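PDB 2VXZ: Pyrsv_gp04 from Pyrobaculum spherical virus, which is of unknown function but probably acts as a transcriptional regulator of the virus, perhaps binding DNA through a helix-turn-helix-type domain. Local coordinates for residues L134-Y139 against T149-A154. Residues are numbered along the deposited sequence; the frame is centred on the assembly and turned at random.
Sequences LLKMIY and TVYLTA
Tyr151 lays its ring against the last turns of helix 125-139, with Leu135 CB over one face, 3.9 Å from the ring centroid and 17° off the normal, a CH-pi contact. The methylene sits offset toward the rim, above the CD2–CE2 side, and Leu135 CD1 adds a contact 3.9 Å from Tyr151 CD2. Lys136 CA, on the same side of the ring plane as Leu135 CB, meets Tyr151 CE1 obliquely at 3.8 Å. Beyond it the lysine chain passes the phenol oxygen with its methylenes: CG, anti to the backbone N (chi1 -152°), lies beside it, and Lys136 CE is 3.8 Å from Tyr151 OH. One helical turn from Leu135, Tyr139 runs side by side with Thr153: its CE1 lies 3.7 Å from Thr153 CA, and Thr153 CG2 approaches its CZ at 4.0 Å. Between the two tyrosines the CB atoms of Tyr139 and Tyr151 meet at 4.1 Å. Ile138 CG2 lies over the centre of one Tyr139 face, and Leu135 CD2 touches that ring's edge in plane.

Further out, Tyr151 OH hydrogen-bonds Asn132 OD1, which also receives Thr149 OG1, while Thr153 OG1 bonds Leu92 O. Backbone bonds pair Tyr151 with Ile95 in the two-stranded antiparallel sheet. Strand 151-152 and the 3-10 segment after it thus pack apolar surface on helix 125-139, whose Asn132 binds the buried tyrosine's hydroxyl, joining sheet to helix within the transcriptional regulator domain.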
loop_
_atom_site.group_PDB
_atom_site.type_symbol
_atom_site.label_atom_id
_atom_site.label_comp_id
_atom_site.label_asym_id
_atom_site.label_seq_id
_atom_site.Cartn_x
_atom_site.Cartn_y
_atom_site.Cartn_z
ATOM N N LEU A 134 1.112 -3.187 7.961
ATOM C CA LEU A 134 1.781 -1.917 8.238
ATOM C C LEU A 134 1.924 -1.715 9.742
ATOM O O LEU A 134 2.993 -1.316 10.239
ATOM C CB LEU A 134 0.986 -0.760 7.608
ATOM C CG LEU A 134 1.543 0.669 7.726
ATOM C CD1 LEU A 134 2.990 0.776 7.223
ATOM C CD2 LEU A 134 0.644 1.678 6.998
ATOM N N LEU A 135 0.849 -1.965 10.480
ATOM C CA LEU A 135 0.897 -1.775 11.932
ATOM C C LEU A 135 1.914 -2.720 12.567
ATOM O O LEU A 135 2.649 -2.348 13.485
ATOM C CB LEU A 135 -0.481 -1.956 12.575
ATOM C CG LEU A 135 -1.495 -0.847 12.351
ATOM C CD1 LEU A 135 -2.866 -1.240 12.864
ATOM C CD2 LEU A 135 -1.061 0.461 13.002
ATOM N N LYS A 136 1.974 -3.941 12.078
ATOM C CA LYS A 136 2.911 -4.914 12.632
ATOM C C LYS A 136 4.361 -4.503 12.360
ATOM O O LYS A 136 5.268 -4.764 13.170
ATOM C CB LYS A 136 2.595 -6.286 12.042
ATOM C CG LYS A 136 2.945 -7.458 12.898
ATOM C CD LYS A 136 2.359 -8.717 12.283
ATOM C CE LYS A 136 1.588 -9.519 13.305
ATOM N NZ LYS A 136 1.123 -10.822 12.742
HETATM N N MSE A 137 4.593 -3.861 11.215
HETATM C CA MSE A 137 5.933 -3.362 10.872
HETATM C C MSE A 137 6.388 -2.247 11.806
HETATM O O MSE A 137 7.577 -2.122 12.090
HETATM C CB MSE A 137 5.978 -2.842 9.444
HETATM C CG MSE A 137 5.880 -3.927 8.427
HETATM SE SE MSE A 137 5.840 -3.156 6.640
HETATM C CE MSE A 137 7.028 -1.704 6.921
ATOM N N ILE A 138 5.430 -1.443 12.279
ATOM C CA ILE A 138 5.719 -0.292 13.114
ATOM C C ILE A 138 5.827 -0.651 14.606
ATOM O O ILE A 138 6.733 -0.168 15.302
ATOM C CB ILE A 138 4.651 0.807 12.941
ATOM C CG1 ILE A 138 4.562 1.264 11.480
ATOM C CG2 ILE A 138 4.958 1.985 13.855
ATOM C CD1 ILE A 138 3.346 2.116 11.170
ATOM N N TYR A 139 4.901 -1.487 15.080
ATOM C CA TYR A 139 4.678 -1.720 16.513
ATOM C C TYR A 139 4.998 -3.154 16.948
ATOM O O TYR A 139 4.906 -3.482 18.140
ATOM C CB TYR A 139 3.213 -1.366 16.883
ATOM C CG TYR A 139 2.862 0.087 16.593
ATOM C CD1 TYR A 139 3.435 1.115 17.327
ATOM C CD2 TYR A 139 1.985 0.428 15.570
ATOM C CE1 TYR A 139 3.135 2.438 17.060
ATOM C CE2 TYR A 139 1.691 1.756 15.289
ATOM C CZ TYR A 139 2.272 2.755 16.034
ATOM O OH TYR A 139 2.018 4.087 15.760
ATOM N N THR A 149 -7.162 -7.155 15.746
ATOM C CA THR A 149 -5.818 -7.059 16.296
ATOM C C THR A 149 -5.662 -5.703 16.954
ATOM O O THR A 149 -6.108 -4.710 16.414
ATOM C CB THR A 149 -4.706 -7.203 15.224
ATOM O OG1 THR A 149 -5.072 -6.489 14.033
ATOM C CG2 THR A 149 -4.459 -8.657 14.891
ATOM N N VAL A 150 -5.046 -5.675 18.121
ATOM C CA VAL A 150 -4.773 -4.432 18.816
ATOM C C VAL A 150 -3.278 -4.336 19.150
ATOM O O VAL A 150 -2.706 -5.240 19.751
ATOM C CB VAL A 150 -5.629 -4.286 20.098
ATOM C CG1 VAL A 150 -5.364 -2.943 20.744
ATOM C CG2 VAL A 150 -7.120 -4.424 19.747
ATOM N N TYR A 151 -2.677 -3.225 18.731
ATOM C CA TYR A 151 -1.242 -2.944 18.874
ATOM C C TYR A 151 -1.059 -1.862 19.921
ATOM O O TYR A 151 -1.810 -0.900 19.935
ATOM C CB TYR A 151 -0.672 -2.445 17.527
ATOM C CG TYR A 151 -0.704 -3.516 16.466
ATOM C CD1 TYR A 151 0.377 -4.367 16.291
ATOM C CD2 TYR A 151 -1.843 -3.740 15.693
ATOM C CE1 TYR A 151 0.336 -5.402 15.344
ATOM C CE2 TYR A 151 -1.890 -4.774 14.749
ATOM C CZ TYR A 151 -0.789 -5.592 14.577
ATOM O OH TYR A 151 -0.833 -6.629 13.660
ATOM N N LEU A 152 -0.049 -2.018 20.771
ATOM C CA LEU A 152 0.292 -1.014 21.770
ATOM C C LEU A 152 1.257 -0.039 21.129
ATOM O O LEU A 152 2.321 -0.444 20.652
ATOM C CB LEU A 152 0.940 -1.666 22.993
ATOM C CG LEU A 152 0.092 -2.688 23.737
ATOM C CD1 LEU A 152 0.912 -3.366 24.839
ATOM C CD2 LEU A 152 -1.161 -2.019 24.314
ATOM N N THR A 153 0.897 1.239 21.116
ATOM C CA THR A 153 1.759 2.241 20.472
ATOM C C THR A 153 3.073 2.424 21.245
ATOM O O THR A 153 4.105 2.757 20.655
ATOM C CB THR A 153 1.020 3.578 20.208
ATOM O OG1 THR A 153 0.502 4.109 21.435
ATOM C CG2 THR A 153 -0.116 3.375 19.178
ATOM N N ALA A 154 3.068 2.122 22.551
ATOM C CA ALA A 154 4.324 2.092 23.334
ATOM C C ALA A 154 5.389 1.114 22.810
ATOM O O ALA A 154 6.565 1.218 23.172
ATOM C CB ALA A 154 4.010 1.763 24.794
#